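PDB 3VTH: hydrogenase maturation factor from Thermoanaerobacter tengcongensis, which probably transfers a carbamoyl group from carbamoyl phosphate to the C-terminal cysteine of HypE, using ATP, during [NiFe]-hydrogenase maturation. Local coordinates for residues A[547-559]-A[600-614]. Sequence-based numbering, arbitrary orientation.
With AP2 (phosphomethylphosphonic acid adenosyl ester), chain H.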
loop_
_atom_site.group_PDB
_atom_site.type_symbol
_atom_site.label_atom_id
_atom_site.label_comp_id
_atom_site.label_asym_id
_atom_site.label_seq_id
_atom_site.Cartn_x
_atom_site.Cartn_y
_atom_site.Cartn_z
ATOM N N ALA A 547 27.066 -1.347 -6.210
ATOM C CA ALA A 547 26.693 -0.218 -7.076
ATOM C C ALA A 547 25.317 0.370 -6.749
ATOM O O ALA A 547 25.053 1.533 -7.063
ATOM C CB ALA A 547 26.798 -0.599 -8.556
ATOM N N ILE A 548 24.455 -0.426 -6.113
ATOM C CA ILE A 548 23.167 0.059 -5.612
ATOM C C ILE A 548 23.344 1.349 -4.790
ATOM O O ILE A 548 22.667 2.349 -5.050
ATOM C CB ILE A 548 22.409 -1.032 -4.769
ATOM C CG1 ILE A 548 21.973 -2.236 -5.633
ATOM C CG2 ILE A 548 21.245 -0.427 -3.954
ATOM C CD1 ILE A 548 21.318 -1.903 -6.982
ATOM N N LYS A 549 24.260 1.327 -3.821
ATOM C CA LYS A 549 24.502 2.490 -2.960
ATOM C C LYS A 549 25.667 3.403 -3.377
ATOM O O LYS A 549 25.597 4.619 -3.181
ATOM C CB LYS A 549 24.605 2.066 -1.485
ATOM C CG LYS A 549 23.214 1.752 -0.872
ATOM C CD LYS A 549 23.273 0.795 0.326
ATOM C CE LYS A 549 24.142 1.352 1.457
ATOM N NZ LYS A 549 23.964 0.577 2.714
ATOM N N LYS A 550 26.726 2.830 -3.947
ATOM C CA LYS A 550 27.820 3.641 -4.495
ATOM C C LYS A 550 27.556 3.916 -5.980
ATOM O O LYS A 550 28.126 3.267 -6.860
ATOM C CB LYS A 550 29.176 2.963 -4.274
ATOM C CG LYS A 550 29.588 2.864 -2.802
ATOM C CD LYS A 550 31.085 2.782 -2.646
ATOM C CE LYS A 550 31.518 3.179 -1.240
ATOM N NZ LYS A 550 32.784 3.982 -1.269
ATOM N N ILE A 551 26.675 4.879 -6.246
ATOM C CA ILE A 551 26.139 5.080 -7.590
ATOM C C ILE A 551 27.127 5.649 -8.609
ATOM O O ILE A 551 26.869 5.586 -9.806
ATOM C CB ILE A 551 24.818 5.904 -7.605
ATOM C CG1 ILE A 551 25.067 7.371 -7.257
ATOM C CG2 ILE A 551 23.760 5.260 -6.683
ATOM C CD1 ILE A 551 23.822 8.245 -7.437
ATOM N N TYR A 552 28.248 6.203 -8.152
ATOM C CA TYR A 552 29.284 6.592 -9.108
ATOM C C TYR A 552 29.817 5.355 -9.852
ATOM O O TYR A 552 30.253 5.465 -10.991
ATOM C CB TYR A 552 30.415 7.401 -8.451
ATOM C CG TYR A 552 31.172 6.651 -7.373
ATOM C CD1 TYR A 552 30.729 6.660 -6.046
ATOM C CD2 TYR A 552 32.342 5.943 -7.678
ATOM C CE1 TYR A 552 31.430 5.971 -5.052
ATOM C CE2 TYR A 552 33.048 5.257 -6.694
ATOM C CZ TYR A 552 32.588 5.274 -5.387
ATOM O OH TYR A 552 33.283 4.591 -4.413
ATOM N N ARG A 553 29.740 4.180 -9.214
ATOM C CA ARG A 553 30.090 2.907 -9.853
ATOM C C ARG A 553 29.103 2.540 -10.954
ATOM O O ARG A 553 29.476 1.968 -11.982
ATOM C CB ARG A 553 30.136 1.777 -8.826
ATOM C CG ARG A 553 31.216 1.927 -7.744
ATOM C CD ARG A 553 31.093 0.816 -6.701
ATOM N NE ARG A 553 31.300 -0.523 -7.265
ATOM C CZ ARG A 553 32.389 -1.269 -7.079
ATOM N NH1 ARG A 553 33.397 -0.836 -6.326
ATOM N NH2 ARG A 553 32.469 -2.465 -7.645
ATOM N N THR A 554 27.834 2.863 -10.730
ATOM C CA THR A 554 26.817 2.659 -11.745
ATOM C C THR A 554 27.107 3.564 -12.931
ATOM O O THR A 554 27.060 3.115 -14.077
ATOM C CB THR A 554 25.393 2.933 -11.206
ATOM O OG1 THR A 554 25.051 1.904 -10.280
ATOM C CG2 THR A 554 24.375 2.918 -12.345
ATOM N N ALA A 555 27.427 4.828 -12.658
ATOM C CA ALA A 555 27.773 5.761 -13.731
ATOM C C ALA A 555 28.984 5.276 -14.536
ATOM O O ALA A 555 28.988 5.358 -15.762
ATOM C CB ALA A 555 28.018 7.162 -13.182
ATOM N N LEU A 556 30.016 4.789 -13.850
ATOM C CA LEU A 556 31.207 4.266 -14.543
ATOM C C LEU A 556 30.867 3.086 -15.465
ATOM O O LEU A 556 31.373 2.977 -16.590
ATOM C CB LEU A 556 32.281 3.857 -13.534
ATOM C CG LEU A 556 32.965 5.022 -12.819
ATOM C CD1 LEU A 556 33.830 4.513 -11.698
ATOM C CD2 LEU A 556 33.795 5.857 -13.821
ATOM N N GLY A 557 30.025 2.194 -14.972
ATOM C CA GLY A 557 29.480 1.128 -15.802
ATOM C C GLY A 557 28.811 1.657 -17.065
ATOM O O GLY A 557 29.065 1.155 -18.161
ATOM N N PHE A 558 27.975 2.681 -16.929
ATOM C CA PHE A 558 27.243 3.228 -18.086
ATOM C C PHE A 558 28.176 3.884 -19.112
ATOM O O PHE A 558 27.853 3.924 -20.313
ATOM C CB PHE A 558 26.148 4.216 -17.641
ATOM C CG PHE A 558 24.819 3.560 -17.335
ATOM C CD1 PHE A 558 23.680 3.888 -18.067
ATOM C CD2 PHE A 558 24.718 2.575 -16.354
ATOM C CE1 PHE A 558 22.434 3.270 -17.797
ATOM C CE2 PHE A 558 23.491 1.958 -16.078
ATOM C CZ PHE A 558 22.346 2.307 -16.816
ATOM N N ILE A 559 29.324 4.380 -18.638
ATOM C CA ILE A 559 30.270 5.092 -19.512
ATOM C C ILE A 559 31.557 4.314 -19.800
ATOM O O ILE A 559 32.493 4.876 -20.370
ATOM C CB ILE A 559 30.635 6.499 -18.951
ATOM C CG1 ILE A 559 31.436 6.396 -17.636
ATOM C CG2 ILE A 559 29.370 7.341 -18.816
ATOM C CD1 ILE A 559 32.095 7.725 -17.165
ATOM N N PHE A 600 19.725 3.846 -14.924
ATOM C CA PHE A 600 19.840 5.013 -15.827
ATOM C C PHE A 600 19.697 6.306 -15.010
ATOM O O PHE A 600 20.558 7.209 -15.090
ATOM C CB PHE A 600 18.796 4.931 -16.962
ATOM C CG PHE A 600 19.082 5.803 -18.176
ATOM C CD1 PHE A 600 20.207 6.628 -18.259
ATOM C CD2 PHE A 600 18.162 5.825 -19.235
ATOM C CE1 PHE A 600 20.440 7.435 -19.397
ATOM C CE2 PHE A 600 18.383 6.636 -20.369
ATOM C CZ PHE A 600 19.528 7.446 -20.444
ATOM N N PHE A 601 18.639 6.387 -14.202
ATOM C CA PHE A 601 18.461 7.524 -13.291
ATOM C C PHE A 601 19.662 7.717 -12.365
ATOM O O PHE A 601 20.139 8.842 -12.212
ATOM C CB PHE A 601 17.172 7.389 -12.461
ATOM C CG PHE A 601 15.982 8.061 -13.093
ATOM C CD1 PHE A 601 15.430 9.207 -12.514
ATOM C CD2 PHE A 601 15.413 7.551 -14.264
ATOM C CE1 PHE A 601 14.312 9.839 -13.097
ATOM C CE2 PHE A 601 14.296 8.174 -14.852
ATOM C CZ PHE A 601 13.756 9.328 -14.272
ATOM N N ASP A 602 20.165 6.628 -11.773
ATOM C CA ASP A 602 21.329 6.740 -10.864
ATOM C C ASP A 602 22.576 7.255 -11.592
ATOM O O ASP A 602 23.330 8.066 -11.044
ATOM C CB ASP A 602 21.647 5.408 -10.182
ATOM C CG ASP A 602 20.634 5.041 -9.096
ATOM O OD1 ASP A 602 19.802 5.898 -8.714
ATOM O OD2 ASP A 602 20.669 3.876 -8.645
ATOM N N ALA A 603 22.787 6.783 -12.823
ATOM C CA ALA A 603 23.915 7.252 -13.649
ATOM C C ALA A 603 23.856 8.770 -13.903
ATOM O O ALA A 603 24.870 9.486 -13.799
ATOM C CB ALA A 603 23.969 6.476 -14.979
ATOM N N VAL A 604 22.673 9.262 -14.265
ATOM C CA VAL A 604 22.460 10.706 -14.454
ATOM C C VAL A 604 22.719 11.482 -13.169
ATOM O O VAL A 604 23.435 12.493 -13.186
ATOM C CB VAL A 604 21.024 11.023 -14.957
ATOM C CG1 VAL A 604 20.780 12.548 -15.007
ATOM C CG2 VAL A 604 20.790 10.374 -16.324
ATOM N N ALA A 605 22.154 11.017 -12.055
ATOM C CA ALA A 605 22.301 11.741 -10.779
ATOM C C ALA A 605 23.783 11.883 -10.375
ATOM O O ALA A 605 24.217 12.959 -9.937
ATOM C CB ALA A 605 21.498 11.074 -9.672
ATOM N N ALA A 606 24.545 10.804 -10.559
ATOM C CA ALA A 606 25.980 10.786 -10.251
ATOM C C ALA A 606 26.777 11.708 -11.181
ATOM O O ALA A 606 27.652 12.449 -10.739
ATOM C CB ALA A 606 26.526 9.349 -10.332
ATOM N N LEU A 607 26.444 11.657 -12.468
ATOM C CA LEU A 607 27.161 12.404 -13.488
ATOM C C LEU A 607 26.987 13.892 -13.327
ATOM O O LEU A 607 27.925 14.649 -13.573
ATOM C CB LEU A 607 26.728 11.980 -14.895
ATOM C CG LEU A 607 27.420 10.711 -15.404
ATOM C CD1 LEU A 607 26.730 10.186 -16.664
ATOM C CD2 LEU A 607 28.914 10.979 -15.672
ATOM N N ILE A 608 25.790 14.330 -12.940
ATOM C CA ILE A 608 25.589 15.770 -12.739
ATOM C C ILE A 608 25.763 16.197 -11.280
ATOM O O ILE A 608 25.403 17.312 -10.897
ATOM C CB ILE A 608 24.286 16.293 -13.389
ATOM C CG1 ILE A 608 23.040 15.774 -12.654
ATOM C CG2 ILE A 608 24.254 15.882 -14.883
ATOM C CD1 ILE A 608 21.746 16.423 -13.135
ATOM N N GLY A 609 26.339 15.309 -10.478
ATOM C CA GLY A 609 26.721 15.649 -9.114
ATOM C C GLY A 609 25.578 15.867 -8.139
ATOM O O GLY A 609 25.732 16.620 -7.173
ATOM N N VAL A 610 24.459 15.205 -8.353
ATOM C CA VAL A 610 23.370 15.223 -7.399
ATOM C C VAL A 610 23.782 14.513 -6.127
ATOM O O VAL A 610 23.616 15.010 -5.073
ATOM C CB VAL A 610 22.112 14.603 -7.986
ATOM C CG1 VAL A 610 21.042 14.389 -6.956
ATOM C CG2 VAL A 610 21.591 15.437 -9.064
ATOM N N ARG A 611 24.327 13.336 -6.274
ATOM C CA ARG A 611 24.849 12.483 -5.209
ATOM C C ARG A 611 25.871 11.522 -5.815
ATOM O O ARG A 611 25.768 11.186 -6.987
ATOM C CB ARG A 611 23.708 11.664 -4.565
ATOM C CG ARG A 611 23.098 12.344 -3.344
ATOM C CD ARG A 611 22.058 11.478 -2.647
ATOM N NE ARG A 611 21.685 12.090 -1.366
ATOM C CZ ARG A 611 22.133 11.683 -0.181
ATOM N NH1 ARG A 611 22.962 10.646 -0.093
ATOM N NH2 ARG A 611 21.741 12.305 0.920
ATOM N N LYS A 612 26.844 11.072 -5.028
ATOM C CA LYS A 612 27.735 10.003 -5.491
ATOM C C LYS A 612 27.434 8.708 -4.761
ATOM O O LYS A 612 27.744 7.620 -5.252
ATOM C CB LYS A 612 29.213 10.371 -5.329
ATOM C CG LYS A 612 29.647 11.638 -6.075
ATOM C CD LYS A 612 30.870 11.389 -6.981
ATOM C CE LYS A 612 32.143 11.116 -6.188
ATOM N NZ LYS A 612 33.256 10.641 -7.074
ATOM N N GLU A 613 26.833 8.836 -3.581
ATOM C CA GLU A 613 26.453 7.689 -2.767
ATOM C C GLU A 613 25.064 7.914 -2.181
ATOM O O GLU A 613 24.697 9.041 -1.862
ATOM C CB GLU A 613 27.474 7.454 -1.648
ATOM C CG GLU A 613 28.933 7.461 -2.139
ATOM C CD GLU A 613 29.930 7.002 -1.090
ATOM O OE1 GLU A 613 31.007 7.621 -1.000
ATOM O OE2 GLU A 613 29.636 6.027 -0.361
ATOM N N VAL A 614 24.301 6.839 -2.051
ATOM C CA VAL A 614 22.946 6.911 -1.515
ATOM C C VAL A 614 22.762 6.007 -0.290
ATOM O O VAL A 614 23.473 5.004 -0.120
ATOM C CB VAL A 614 21.861 6.595 -2.585
ATOM C CG1 VAL A 614 21.931 7.610 -3.759
ATOM C CG2 VAL A 614 21.978 5.164 -3.082
HETATM P PB AP2 H . 12.974 -3.627 -8.466
HETATM O O1B AP2 H . 13.735 -2.502 -9.121
HETATM O O2B AP2 H . 12.005 -4.371 -9.333
HETATM O O3B AP2 H . 13.871 -4.498 -7.623
HETATM C C3A AP2 H . 11.959 -2.749 -7.248
HETATM P PA AP2 H . 10.670 -1.676 -7.945
HETATM O O1A AP2 H . 9.885 -1.324 -6.690
HETATM O O2A AP2 H . 9.940 -2.210 -9.154
HETATM O "O5'" AP2 H . 11.471 -0.375 -8.479
HETATM C "C5'" AP2 H . 12.052 0.486 -7.507
HETATM C "C4'" AP2 H . 13.018 1.360 -8.274
HETATM O "O4'" AP2 H . 12.289 2.320 -9.040
HETATM C "C3'" AP2 H . 13.913 2.178 -7.365
HETATM O "O3'" AP2 H . 14.991 1.382 -6.861
HETATM C "C2'" AP2 H . 14.343 3.268 -8.325
HETATM O "O2'" AP2 H . 15.422 2.733 -9.101
HETATM C "C1'" AP2 H . 13.096 3.495 -9.191
HETATM N N9 AP2 H . 12.426 4.726 -8.680
HETATM C C8 AP2 H . 11.861 4.920 -7.462
HETATM N N7 AP2 H . 11.391 6.188 -7.322
HETATM C C5 AP2 H . 11.651 6.838 -8.473
HETATM C C6 AP2 H . 11.428 8.207 -9.003
HETATM N N6 AP2 H . 10.804 9.157 -8.262
HETATM N N1 AP2 H . 11.876 8.471 -10.261
HETATM C C2 AP2 H . 12.480 7.540 -11.030
HETATM N N3 AP2 H . 12.726 6.282 -10.603
HETATM C C4 AP2 H . 12.341 5.883 -9.359
HETATM O O HOH W 1 23.042 2.564 -8.696
HETATM O O HOH W 2 20.463 3.445 -6.010
#
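Asp602 OD2 lies against Ile551 CG2 and is held by one water and by a salt bridge to Arg599. That water donates to Asp602 OD2 (2.7 Å) and to Ala547 O and also bonds Thr554 OG1; a second lies between Asp602 OD2 and Ile548 O. Val614 N donates to Lys549 O at 2.8 Å, in the carbonyl plane and nearly straight (163°), while Tyr552 N makes a longer, bent bond to Lys612 O. Lys612 O also sits at the edge of the Tyr552 ring, in its plane and 3.2 Å from Tyr552 CD1, and Lys612 NZ stands over the ring face in a cation-pi contact, 4.9 Å from the centroid. Lys550 runs alongside Glu613, giving a long salt bridge (NZ to OE2, 3.9 Å), and donates to Tyr552 OH, which also bonds Glu577. With an alanine replacing Lys550, the Glu613 carboxylate would probably lose this distant mate and Tyr552 OH one donor. Beyond these polar contacts, helices 551-559 and 600-607, in the second subdomain of the Kae1-like domain, cross at -104°, close enough for Ala555 CB to meet Ala606 CB at 3.9 Å. Ile551 CG1 stands between its backbone N and carbonyl carbon (chi1 71°), which carries CD1 to the backbone oxygens of Asp602 and Arg611, and Ala603 CB presses on one face of the Phe558 ring. Phe601 lines the AP2 pocket, laying a ring face against C2 of AP2. Small alanines thus bring the helices together at an apolar crossing, while a hydrated carboxylate bridges the segments near the nucleotide pocket.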